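Local structure of oxidase (Sinorhizobium meliloti, 4FFU) at residues Gln36-Ile47 and His118-Ile129. The protein is of unknown function in detail but carries a MaoC-like domain and is tentatively assigned monoamine oxidase activity. Residues are numbered along the deposited sequence; the frame is centred on the assembly and turned at random. Where two conformers were deposited one is given.
Sequences QGHVRLTSGRTI and HIGDTIRTRVTI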
# COMPACT_ATOMS: atom_id res chain seq x y z
N GLN I 36 -3.52 24.75 -30.11
CA GLN I 36 -4.91 24.31 -30.05
C GLN I 36 -5.11 23.12 -30.94
O GLN I 36 -4.65 23.10 -32.09
CB GLN I 36 -5.86 25.41 -30.50
CG GLN I 36 -5.96 26.56 -29.55
CD GLN I 36 -6.79 27.68 -30.14
OE1 GLN I 36 -6.41 28.85 -30.04
NE2 GLN I 36 -7.90 27.33 -30.78
N GLY I 37 -5.83 22.12 -30.41
CA GLY I 37 -6.17 20.95 -31.18
C GLY I 37 -5.16 19.83 -31.04
O GLY I 37 -5.42 18.73 -31.50
N HIS I 38 -4.01 20.10 -30.41
CA HIS I 38 -3.00 19.04 -30.25
C HIS I 38 -3.60 17.97 -29.35
O HIS I 38 -4.19 18.30 -28.32
CB HIS I 38 -1.71 19.57 -29.62
CG HIS I 38 -0.70 18.49 -29.34
ND1 HIS I 38 -0.65 17.80 -28.15
CD2 HIS I 38 0.28 17.98 -30.12
CE1 HIS I 38 0.33 16.91 -28.19
NE2 HIS I 38 0.92 17.01 -29.37
N VAL I 39 -3.45 16.70 -29.75
CA VAL I 39 -4.03 15.58 -29.00
C VAL I 39 -2.90 14.62 -28.61
O VAL I 39 -2.03 14.33 -29.44
CB VAL I 39 -5.06 14.79 -29.86
CG1 VAL I 39 -5.59 13.57 -29.10
CG2 VAL I 39 -6.20 15.67 -30.32
N ARG I 40 -2.92 14.15 -27.37
CA ARG I 40 -2.08 13.01 -26.96
C ARG I 40 -2.94 11.95 -26.26
O ARG I 40 -3.97 12.27 -25.68
CB ARG I 40 -0.94 13.46 -26.05
CG ARG I 40 -1.38 14.26 -24.83
CD ARG I 40 -0.28 14.36 -23.78
NE ARG I 40 -0.63 15.38 -22.78
CZ ARG I 40 -0.36 15.31 -21.48
NH1 ARG I 40 -0.73 16.32 -20.68
NH2 ARG I 40 0.26 14.25 -20.96
N LEU I 41 -2.52 10.69 -26.35
CA LEU I 41 -3.27 9.60 -25.72
C LEU I 41 -2.28 8.81 -24.88
O LEU I 41 -1.19 8.47 -25.37
CB LEU I 41 -3.89 8.70 -26.80
CG LEU I 41 -4.76 7.50 -26.41
CD1 LEU I 41 -6.04 7.91 -25.68
CD2 LEU I 41 -5.08 6.67 -27.66
N THR I 42 -2.63 8.55 -23.63
CA THR I 42 -1.74 7.80 -22.73
C THR I 42 -1.76 6.30 -23.03
O THR I 42 -2.63 5.80 -23.76
CB THR I 42 -2.14 7.97 -21.25
OG1 THR I 42 -3.40 7.31 -21.01
CG2 THR I 42 -2.28 9.46 -20.92
N SER I 43 -0.82 5.60 -22.40
CA SER I 43 -0.89 4.15 -22.42
C SER I 43 -2.03 3.74 -21.48
O SER I 43 -2.60 4.57 -20.78
CB SER I 43 0.45 3.53 -22.04
OG SER I 43 0.93 4.11 -20.86
N GLY I 44 -2.40 2.46 -21.53
CA GLY I 44 -3.57 1.97 -20.81
C GLY I 44 -3.24 1.33 -19.47
O GLY I 44 -2.11 0.94 -19.20
N ARG I 45 -4.25 1.25 -18.62
CA ARG I 45 -4.09 0.64 -17.31
C ARG I 45 -5.38 -0.07 -16.96
O ARG I 45 -6.44 0.54 -16.94
CB ARG I 45 -3.72 1.69 -16.25
CG ARG I 45 -3.65 1.10 -14.83
CD ARG I 45 -3.05 2.12 -13.90
NE ARG I 45 -3.18 1.66 -12.52
CZ ARG I 45 -2.96 2.45 -11.48
NH1 ARG I 45 -2.56 3.71 -11.69
NH2 ARG I 45 -3.12 1.96 -10.25
N THR I 46 -5.29 -1.37 -16.70
CA THR I 46 -6.45 -2.15 -16.26
C THR I 46 -6.77 -1.85 -14.79
O THR I 46 -5.88 -1.90 -13.94
CB THR I 46 -6.17 -3.64 -16.45
OG1 THR I 46 -5.93 -3.86 -17.85
CG2 THR I 46 -7.37 -4.48 -15.96
N ILE I 47 -8.03 -1.50 -14.51
CA ILE I 47 -8.47 -1.16 -13.16
C ILE I 47 -8.81 -2.48 -12.48
O ILE I 47 -9.64 -3.22 -12.98
CB ILE I 47 -9.68 -0.20 -13.20
CG1 ILE I 47 -9.29 1.10 -13.96
CG2 ILE I 47 -10.17 0.06 -11.78
CD1 ILE I 47 -8.06 1.81 -13.38
N HIS I 118 -15.78 -0.72 -14.05
CA HIS I 118 -15.85 -1.96 -13.31
C HIS I 118 -14.50 -2.60 -13.22
O HIS I 118 -13.61 -2.28 -14.00
CB HIS I 118 -16.79 -2.93 -14.04
CG HIS I 118 -18.16 -2.37 -14.22
ND1 HIS I 118 -18.74 -2.21 -15.46
CD2 HIS I 118 -19.04 -1.88 -13.32
CE1 HIS I 118 -19.93 -1.66 -15.31
NE2 HIS I 118 -20.15 -1.46 -14.03
N ILE I 119 -14.36 -3.51 -12.27
CA ILE I 119 -13.13 -4.32 -12.15
C ILE I 119 -12.87 -5.01 -13.48
O ILE I 119 -13.78 -5.63 -14.06
CB ILE I 119 -13.26 -5.36 -11.02
CG1 ILE I 119 -13.30 -4.63 -9.65
CG2 ILE I 119 -12.15 -6.41 -11.10
CD1 ILE I 119 -13.73 -5.53 -8.48
N GLY I 120 -11.64 -4.86 -14.00
CA GLY I 120 -11.27 -5.51 -15.27
C GLY I 120 -11.33 -4.60 -16.48
O GLY I 120 -10.82 -4.95 -17.53
N ASP I 121 -11.98 -3.45 -16.34
CA ASP I 121 -11.97 -2.42 -17.38
C ASP I 121 -10.57 -1.86 -17.53
O ASP I 121 -9.81 -1.76 -16.54
CB ASP I 121 -12.96 -1.28 -17.05
CG ASP I 121 -14.45 -1.69 -17.24
OD1 ASP I 121 -14.74 -2.79 -17.75
OD2 ASP I 121 -15.34 -0.88 -16.85
N THR I 122 -10.22 -1.46 -18.74
CA THR I 122 -8.93 -0.86 -19.00
C THR I 122 -9.18 0.56 -19.49
O THR I 122 -10.02 0.78 -20.35
CB THR I 122 -8.15 -1.69 -20.05
OG1 THR I 122 -7.96 -3.00 -19.53
CG2 THR I 122 -6.77 -1.06 -20.35
N ILE I 123 -8.48 1.52 -18.89
CA ILE I 123 -8.63 2.93 -19.26
C ILE I 123 -7.38 3.58 -19.85
O ILE I 123 -6.25 3.18 -19.53
CB ILE I 123 -9.18 3.81 -18.10
CG1 ILE I 123 -8.24 3.79 -16.88
CG2 ILE I 123 -10.59 3.36 -17.75
CD1 ILE I 123 -8.51 4.88 -15.83
N ARG I 124 -7.61 4.55 -20.73
CA ARG I 124 -6.56 5.41 -21.28
C ARG I 124 -7.10 6.82 -21.22
O ARG I 124 -8.31 7.02 -21.17
CB ARG I 124 -6.30 5.08 -22.75
CG ARG I 124 -5.70 3.71 -23.00
CD ARG I 124 -6.01 3.27 -24.43
NE ARG I 124 -7.43 2.95 -24.57
CZ ARG I 124 -8.11 2.90 -25.72
NH1 ARG I 124 -7.51 3.16 -26.88
NH2 ARG I 124 -9.41 2.60 -25.71
N THR I 125 -6.21 7.80 -21.21
CA THR I 125 -6.67 9.19 -21.17
C THR I 125 -6.25 9.92 -22.43
O THR I 125 -5.10 9.85 -22.84
CB THR I 125 -6.16 9.94 -19.94
OG1 THR I 125 -6.60 9.23 -18.76
CG2 THR I 125 -6.74 11.37 -19.90
N ARG I 126 -7.22 10.59 -23.06
CA ARG I 126 -6.93 11.45 -24.21
C ARG I 126 -6.88 12.89 -23.73
O ARG I 126 -7.79 13.34 -23.01
CB ARG I 126 -8.01 11.29 -25.29
CG ARG I 126 -7.70 12.08 -26.57
CD ARG I 126 -8.58 11.60 -27.72
NE ARG I 126 -9.98 11.82 -27.36
CZ ARG I 126 -10.97 10.99 -27.64
NH1 ARG I 126 -10.73 9.87 -28.30
NH2 ARG I 126 -12.21 11.29 -27.25
N VAL I 127 -5.83 13.62 -24.11
CA VAL I 127 -5.70 15.00 -23.64
C VAL I 127 -5.64 15.90 -24.87
O VAL I 127 -4.79 15.69 -25.71
CB VAL I 127 -4.44 15.21 -22.77
CG1 VAL I 127 -4.37 16.66 -22.32
CG2 VAL I 127 -4.49 14.31 -21.54
N THR I 128 -6.56 16.87 -24.97
CA THR I 128 -6.64 17.74 -26.14
C THR I 128 -6.48 19.18 -25.68
O THR I 128 -7.14 19.60 -24.73
CB THR I 128 -8.01 17.59 -26.86
OG1 THR I 128 -8.23 16.22 -27.22
CG2 THR I 128 -8.06 18.46 -28.18
N ILE I 129 -5.62 19.95 -26.36
CA ILE I 129 -5.51 21.38 -26.05
C ILE I 129 -6.76 22.04 -26.61
O ILE I 129 -7.01 22.00 -27.82
CB ILE I 129 -4.22 22.05 -26.60
CG1 ILE I 129 -2.95 21.28 -26.19
CG2 ILE I 129 -4.15 23.51 -26.18
CD1 ILE I 129 -2.77 21.04 -24.71
O HOH W 1 -2.40 17.39 -25.83
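With OG1 held between its own backbone N and carbonyl carbon (chi1 69°), Thr42 turns its hydroxyl inward to Thr125, whereas Arg40, whose CG takes the same position on its own residue (chi1 54°), runs out extended alongside Val127. Thr42 OG1 accepts the N-H of Thr125 at 2.9 Å in a nearly straight bond (171°) and donates a hydrogen bond to Ser43 O, while Thr42 N donates to Thr125 O. The hydroxyl thus stands in for a main-chain carbonyl exactly where the antiparallel pairing of 39-46 with 122-129 slips by one residue between Leu41 and Arg45. Without this oxygen, as with an alanine here, the N-H of Thr125 would probably lose its acceptor at the break. At Gly44 the chains come close, CA 3.5 Å from Arg124 CG, and a CB there would be tight against that carbon and Thr122 CG2.

On the Val39 face, Val39 CG1 packs 3.6 Å from Arg126 CG, and the guanidinium of Arg126 salt-bridges Glu149. On the other face Val127 CG2 lies 4.1 Å above the Arg40 guanidinium plane, offset toward its rim, and Arg40 NH2 bonds Thr95 O. A water joins His38 ND1, in the ring plane, to Val127 O.

Past the slip, Thr46 OG1 donates to Thr122 OG1 at 2.8 Å and also bonds Ala69 N of a second subunit. Ile47 CD1 meets Ile123 CD1 at 4.0 Å, and both side chains touch Ile90 of helix 84-93. Such sheet-on-helix packing is consistent with the hot-dog fold of MaoC-like domains. Outermost strand 39-46 is thus joined to strand 122-134 by two ladders out of step, with one threonine hydroxyl satisfying a backbone amide at the junction and another tying the second ladder to the subunit interface.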